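Local coordinates for bacteriocin immunity protein (Pseudomonas aeruginosa, PDB 6W0V), which binds the nuclease domain of its cognate pyocin S8, an H-N-H DNase, and so probably shields the producing cell from its own toxin, at the interface of chains B and A. Residues are numbered along the deposited sequence; one frame, centred on the assembly and turned at random. Chains: chain A, Bacteriocin immunity protein; chain B, Pyocin S8.

Contact 1: the interface of chains B and A. Residues chain B 81, 92-93; chain A 30-31, 34-35, 51.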
ATOM      1  N   PHE B  81       0.430   0.817  -0.857  1.00 13.16           N
ATOM      2  CA  PHE B  81       0.702   1.104  -2.267  1.00 13.59           C
ATOM      3  C   PHE B  81       2.199   1.130  -2.469  1.00 13.13           C
ATOM      4  O   PHE B  81       2.936   1.642  -1.606  1.00 14.65           O
ATOM      5  CB  PHE B  81       0.132   2.463  -2.628  1.00 13.65           C
ATOM      6  CG  PHE B  81      -1.351   2.434  -2.815  1.00 13.69           C
ATOM      7  CD1 PHE B  81      -2.201   2.450  -1.728  1.00 14.04           C
ATOM      8  CD2 PHE B  81      -1.890   2.342  -4.085  1.00 15.29           C
ATOM      9  CE1 PHE B  81      -3.571   2.405  -1.912  1.00 15.10           C
ATOM     10  CE2 PHE B  81      -3.261   2.296  -4.263  1.00 15.37           C
ATOM     11  CZ  PHE B  81      -4.097   2.319  -3.175  1.00 14.83           C
ATOM     12  N   ASP B  92      -1.333  -2.283  -7.586  1.00 15.26           N
ATOM     13  CA  ASP B  92      -0.607  -1.083  -7.113  1.00 14.84           C
ATOM     14  C   ASP B  92      -0.155  -1.244  -5.667  1.00 15.64           C
ATOM     15  O   ASP B  92       0.440  -0.308  -5.128  1.00 16.19           O
ATOM     16  CB  ASP B  92      -1.504   0.143  -7.246  1.00 16.41           C
ATOM     17  CG  ASP B  92      -2.891  -0.057  -6.669  1.00 18.40           C
ATOM     18  OD1 ASP B  92      -3.064  -1.003  -5.884  1.00 17.68           O
ATOM     19  OD2 ASP B  92      -3.783   0.726  -7.022  1.00 21.54           O
ATOM     20  N   LYS B  93      -0.406  -2.403  -5.067  1.00 15.25           N
ATOM     21  CA  LYS B  93      -0.063  -2.673  -3.659  1.00 16.44           C
ATOM     22  C   LYS B  93       1.149  -3.583  -3.628  1.00 14.67           C
ATOM     23  O   LYS B  93       1.303  -4.411  -4.543  1.00 15.50           O
ATOM     24  CB  LYS B  93      -1.153  -3.453  -2.932  1.00 19.10           C
ATOM     25  CG  LYS B  93      -2.561  -2.951  -3.123  1.00 19.31           C
ATOM     26  CD  LYS B  93      -2.680  -1.530  -2.681  1.00 18.78           C
ATOM     27  CE  LYS B  93      -4.128  -1.116  -2.586  1.00 19.99           C
ATOM     28  NZ  LYS B  93      -4.830  -1.309  -3.876  1.00 20.03           N
TER
ATOM     29  N   ARG A  30     -10.838   1.461   0.198  1.00 13.46           N
ATOM     30  CA  ARG A  30      -9.807   2.514   0.187  1.00 13.27           C
ATOM     31  C   ARG A  30      -9.483   2.857  -1.255  1.00 13.55           C
ATOM     32  O   ARG A  30      -9.313   4.035  -1.563  1.00 14.34           O
ATOM     33  CB  ARG A  30      -8.538   2.088   0.903  1.00 12.94           C
ATOM     34  CG  ARG A  30      -7.487   3.178   0.858  1.00 12.97           C
ATOM     35  CD  ARG A  30      -6.207   2.808   1.530  1.00 13.52           C
ATOM     36  NE  ARG A  30      -5.651   1.627   0.916  1.00 13.00           N
ATOM     37  CZ  ARG A  30      -4.491   1.101   1.228  1.00 14.13           C
ATOM     38  NH1 ARG A  30      -4.109  -0.006   0.617  1.00 15.29           N
ATOM     39  NH2 ARG A  30      -3.725   1.665   2.140  1.00 15.59           N
ATOM     40  N   ASP A  31      -9.408   1.876  -2.131  1.00 14.50           N
ATOM     41  CA  ASP A  31      -9.029   2.112  -3.540  1.00 14.72           C
ATOM     42  C   ASP A  31     -10.015   3.080  -4.173  1.00 15.03           C
ATOM     43  O   ASP A  31      -9.587   3.891  -4.996  1.00 15.50           O
ATOM     44  CB  ASP A  31      -9.034   0.819  -4.341  1.00 15.58           C
ATOM     45  CG  ASP A  31      -7.730   0.070  -4.247  1.00 16.57           C
ATOM     46  OD1 ASP A  31      -6.806   0.599  -3.610  1.00 16.05           O
ATOM     47  OD2 ASP A  31      -7.664  -1.030  -4.822  1.00 19.98           O
ATOM     48  N   VAL A  34      -8.773   6.398  -3.105  1.00 13.89           N
ATOM     49  CA  VAL A  34      -7.449   6.678  -3.707  1.00 13.35           C
ATOM     50  C   VAL A  34      -7.655   7.032  -5.170  1.00 12.83           C
ATOM     51  O   VAL A  34      -7.127   8.039  -5.622  1.00 14.43           O
ATOM     52  CB  VAL A  34      -6.494   5.487  -3.567  1.00 13.27           C
ATOM     53  CG1 VAL A  34      -5.273   5.661  -4.459  1.00 13.92           C
ATOM     54  CG2 VAL A  34      -6.099   5.279  -2.118  1.00 14.38           C
ATOM     55  N   TYR A  35      -8.401   6.220  -5.895  1.00 13.15           N
ATOM     56  CA  TYR A  35      -8.534   6.407  -7.353  1.00 14.72           C
ATOM     57  C   TYR A  35      -9.469   7.562  -7.657  1.00 14.72           C
ATOM     58  O   TYR A  35      -9.253   8.183  -8.692  1.00 15.21           O
ATOM     59  CB  TYR A  35      -8.880   5.092  -8.033  1.00 16.45           C
ATOM     60  CG  TYR A  35      -7.585   4.354  -8.156  1.00 19.38           C
ATOM     61  CD1 TYR A  35      -6.670   4.728  -9.126  1.00 21.48           C
ATOM     62  CD2 TYR A  35      -7.179   3.478  -7.176  1.00 17.94           C
ATOM     63  CE1 TYR A  35      -5.423   4.133  -9.199  1.00 22.59           C
ATOM     64  CE2 TYR A  35      -5.943   2.860  -7.241  1.00 17.65           C
ATOM     65  CZ  TYR A  35      -5.064   3.186  -8.257  1.00 21.52           C
ATOM     66  OH  TYR A  35      -3.832   2.603  -8.336  1.00 23.89           O
ATOM     67  N   PHE A  51       0.939   8.694  -1.421  1.00 14.35           N
ATOM     68  CA  PHE A  51       1.593   7.617  -0.647  1.00 14.60           C
ATOM     69  C   PHE A  51       3.101   7.791  -0.562  1.00 14.57           C
ATOM     70  O   PHE A  51       3.697   7.213   0.330  1.00 15.86           O
ATOM     71  CB  PHE A  51       1.231   6.266  -1.245  1.00 14.37           C
ATOM     72  CG  PHE A  51      -0.204   5.941  -0.979  1.00 13.28           C
ATOM     73  CD1 PHE A  51      -0.581   5.365   0.223  1.00 13.50           C
ATOM     74  CD2 PHE A  51      -1.186   6.270  -1.893  1.00 13.37           C
ATOM     75  CE1 PHE A  51      -1.915   5.122   0.492  1.00 13.79           C
ATOM     76  CE2 PHE A  51      -2.516   6.003  -1.630  1.00 13.68           C
ATOM     77  CZ  PHE A  51      -2.877   5.433  -0.434  1.00 13.88           C
TER

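Contact 2: the interface of chains B and A. Residues chain B 69-70, 81; chain A 30, 50-52.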
ATOM      1  N   THR B  69      -0.206   7.743   4.805  1.00 15.44           N
ATOM      2  CA  THR B  69      -1.386   7.032   4.251  1.00 15.29           C
ATOM      3  C   THR B  69      -1.048   5.549   4.163  1.00 16.06           C
ATOM      4  O   THR B  69      -1.895   4.756   4.552  1.00 15.27           O
ATOM      5  CB  THR B  69      -1.879   7.643   2.939  1.00 15.35           C
ATOM      6  OG1 THR B  69      -0.794   7.702   2.023  1.00 15.54           O
ATOM      7  CG2 THR B  69      -2.472   9.010   3.172  1.00 16.91           C
ATOM      8  N   ASN B  70       0.152   5.196   3.710  1.00 14.57           N
ATOM      9  CA  ASN B  70       0.521   3.757   3.669  1.00 13.64           C
ATOM     10  C   ASN B  70       0.447   3.198   5.079  1.00 13.18           C
ATOM     11  O   ASN B  70      -0.166   2.135   5.256  1.00 15.09           O
ATOM     12  CB  ASN B  70       1.887   3.523   3.040  1.00 15.14           C
ATOM     13  CG  ASN B  70       1.724   3.127   1.594  1.00 13.49           C
ATOM     14  OD1 ASN B  70       0.638   2.705   1.201  1.00 13.63           O
ATOM     15  ND2 ASN B  70       2.772   3.277   0.807  1.00 15.28           N
ATOM     16  N   PHE B  81       0.430   0.817  -0.857  1.00 13.16           N
ATOM     17  CA  PHE B  81       0.702   1.104  -2.267  1.00 13.59           C
ATOM     18  C   PHE B  81       2.199   1.130  -2.469  1.00 13.13           C
ATOM     19  O   PHE B  81       2.936   1.642  -1.606  1.00 14.65           O
ATOM     20  CB  PHE B  81       0.132   2.463  -2.628  1.00 13.65           C
ATOM     21  CG  PHE B  81      -1.351   2.434  -2.815  1.00 13.69           C
ATOM     22  CD1 PHE B  81      -2.201   2.450  -1.728  1.00 14.04           C
ATOM     23  CD2 PHE B  81      -1.890   2.342  -4.085  1.00 15.29           C
ATOM     24  CE1 PHE B  81      -3.571   2.405  -1.912  1.00 15.10           C
ATOM     25  CE2 PHE B  81      -3.261   2.296  -4.263  1.00 15.37           C
ATOM     26  CZ  PHE B  81      -4.097   2.319  -3.175  1.00 14.83           C
TER
ATOM     27  N   ARG A  30     -10.838   1.461   0.198  1.00 13.46           N
ATOM     28  CA  ARG A  30      -9.807   2.514   0.187  1.00 13.27           C
ATOM     29  C   ARG A  30      -9.483   2.857  -1.255  1.00 13.55           C
ATOM     30  O   ARG A  30      -9.313   4.035  -1.563  1.00 14.34           O
ATOM     31  CB  ARG A  30      -8.538   2.088   0.903  1.00 12.94           C
ATOM     32  CG  ARG A  30      -7.487   3.178   0.858  1.00 12.97           C
ATOM     33  CD  ARG A  30      -6.207   2.808   1.530  1.00 13.52           C
ATOM     34  NE  ARG A  30      -5.651   1.627   0.916  1.00 13.00           N
ATOM     35  CZ  ARG A  30      -4.491   1.101   1.228  1.00 14.13           C
ATOM     36  NH1 ARG A  30      -4.109  -0.006   0.617  1.00 15.29           N
ATOM     37  NH2 ARG A  30      -3.725   1.665   2.140  1.00 15.59           N
ATOM     38  N   ILE A  50       0.074  10.914  -2.986  1.00 14.37           N
ATOM     39  CA  ILE A  50      -0.532  10.611  -1.666  1.00 14.59           C
ATOM     40  C   ILE A  50       0.460   9.793  -0.847  1.00 13.79           C
ATOM     41  O   ILE A  50       0.710  10.131   0.307  1.00 15.05           O
ATOM     42  CB  ILE A  50      -1.839   9.827  -1.850  1.00 14.44           C
ATOM     43  CG1 ILE A  50      -2.834  10.598  -2.721  1.00 15.15           C
ATOM     44  CG2 ILE A  50      -2.417   9.465  -0.497  1.00 15.78           C
ATOM     45  CD1 ILE A  50      -3.940   9.739  -3.270  1.00 15.79           C
ATOM     46  N   PHE A  51       0.939   8.694  -1.421  1.00 14.35           N
ATOM     47  CA  PHE A  51       1.593   7.617  -0.647  1.00 14.60           C
ATOM     48  C   PHE A  51       3.101   7.791  -0.562  1.00 14.57           C
ATOM     49  O   PHE A  51       3.697   7.213   0.330  1.00 15.86           O
ATOM     50  CB  PHE A  51       1.231   6.266  -1.245  1.00 14.37           C
ATOM     51  CG  PHE A  51      -0.204   5.941  -0.979  1.00 13.28           C
ATOM     52  CD1 PHE A  51      -0.581   5.365   0.223  1.00 13.50           C
ATOM     53  CD2 PHE A  51      -1.186   6.270  -1.893  1.00 13.37           C
ATOM     54  CE1 PHE A  51      -1.915   5.122   0.492  1.00 13.79           C
ATOM     55  CE2 PHE A  51      -2.516   6.003  -1.630  1.00 13.68           C
ATOM     56  CZ  PHE A  51      -2.877   5.433  -0.434  1.00 13.88           C
ATOM     57  N   TYR A  52       3.692   8.571  -1.459  1.00 15.34           N
ATOM     58  CA  TYR A  52       5.156   8.766  -1.510  1.00 15.83           C
ATOM     59  C   TYR A  52       5.453  10.246  -1.592  1.00 16.80           C
ATOM     60  O   TYR A  52       6.116  10.691  -2.518  1.00 19.23           O
ATOM     61  CB  TYR A  52       5.747   7.951  -2.653  1.00 17.63           C
ATOM     62  CG  TYR A  52       5.627   6.494  -2.337  1.00 16.61           C
ATOM     63  CD1 TYR A  52       6.598   5.878  -1.575  1.00 16.69           C
ATOM     64  CD2 TYR A  52       4.487   5.790  -2.668  1.00 15.62           C
ATOM     65  CE1 TYR A  52       6.482   4.555  -1.209  1.00 16.46           C
ATOM     66  CE2 TYR A  52       4.353   4.465  -2.309  1.00 14.12           C
ATOM     67  CZ  TYR A  52       5.351   3.856  -1.577  1.00 15.21           C
ATOM     68  OH  TYR A  52       5.236   2.552  -1.229  1.00 16.24           O
TER
HETATM   69  O   HOH W   1      -1.536   0.582   3.386  1.00 14.04           O
HETATM   70  O   HOH W   2       1.249   9.392   2.922  1.00 15.18           O
HETATM   71  O   HOH W   3       2.142   6.792   2.529  1.00 16.97           O

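Contact 1: the interface of chains B and A
B:Phe81 of the pyocin nuclease, a colicin/pyocin-type DNase, packs against two elements of its cognate immunity protein, helix 27-41 and the short helix 48-51. The A:Phe51 ring stacks on one face of the B:Phe81 ring, the centroids 4.2 Å apart and the planes turned 27° against each other. Contact is offset toward the rims, with B:Phe81 CD1 3.3 Å from A:Phe51 CZ. A:Arg30 slides past in the opposite direction and brings one face of its guanidinium over the rim atom CE1 of B:Phe81, the A:Arg30 CZ to B:Phe81 CE1 distance being 3.5 Å; the planes stand 55° apart, so a ring corner of B:Phe81 meets the guanidinium face obliquely, without a parallel stack. A bend at chi3 (59°) turns the otherwise extended arginine chain toward the ring. At the far end of the ring, CZ of B:Phe81 meets the methyl CG2 of A:Val34 at 3.7 Å. The ring's other face is covered from its own chain by CE of B:Lys93. The ammonium B:Lys93 NZ forms a salt bridge with A:Asp31 OD1 at 2.8 Å, on its syn lone pair, and a weaker bond to OD2. Behind the salt bridge, B:Asp92 OD1 accepts from B:Lys93 NZ at 2.7 Å, met on its syn side but tilted from the carboxylate plane, and so helps place the ammonium. A:Tyr35 meets B:Asp92 nearly coplanar, although the modelled hydroxyl-to-carboxylate separation is too short to interpret.

Contact 2: the interface of chains B and A
The hydroxyl of A:Tyr52 donates to the backbone carbonyl of B:Phe81, OH to O 2.5 Å, in the carbonyl plane and on a lone pair. That B:Phe81 O also accepts from the side-chain amide of B:Asn70 (ND2 to O 2.9 Å), so donors from both chains grip it. The amide's other end, B:Asn70 OD1, takes the N-H of B:Phe81 N at 2.8 Å, the donor tilted 26° from the carbonyl plane. This pair of bonds fixes the amide's rotation and ties helix 68-75 to the aromatic residue that packs on A:Phe51. In the tight part of the contact, the side chains of B:Thr69 and B:Asn70 cross that of A:Phe51 at about a right angle. B:Thr69 CB comes 3.5 Å from A:Phe51 CE1, and the CG2 methyls of B:Thr69 and A:Ile50 meet at 3.7 Å. That A:Ile50 methyl also lies over the A:Phe51 face opposite B:Phe81, offset toward the rim. The looser side is bridged by water. B:Thr69 OG1 sits between its backbone N and carbonyl carbon (chi1 54°), turned to water 2 and, by a weak 3.3 Å bond, to A:Ile50 O. Water 2 also links B:Thr69 N to that carbonyl, while water 3 joins B:Asn70 N to A:Phe51 O. Water 1 lies in the guanidinium plane of A:Arg30, 2.7 Å from NH2, and reaches B:Asn70 O. Aromatic packing with hydrated backbone links anchors the immunity protein to the nuclease domain.

Contact 1 and contact 2 are adjoining parts of one interface, with the centres of their C-alpha atoms about 6 Å apart. They share B:Phe81, A:Arg30 and A:Phe51, so the aromatic pair forms a common hub. Helices 27-41 and 48-51 of the immunity protein contribute to both. Contact 1 adds a charged flank along the longer helix, whereas contact 2 extends to A:Tyr52 and to helix 68-75 of the nuclease. Ring packing and backbone recognition meet at B:Phe81, with the charge pair beside it, an arrangement likely to contribute to both the stability and the specificity of the cognate complex.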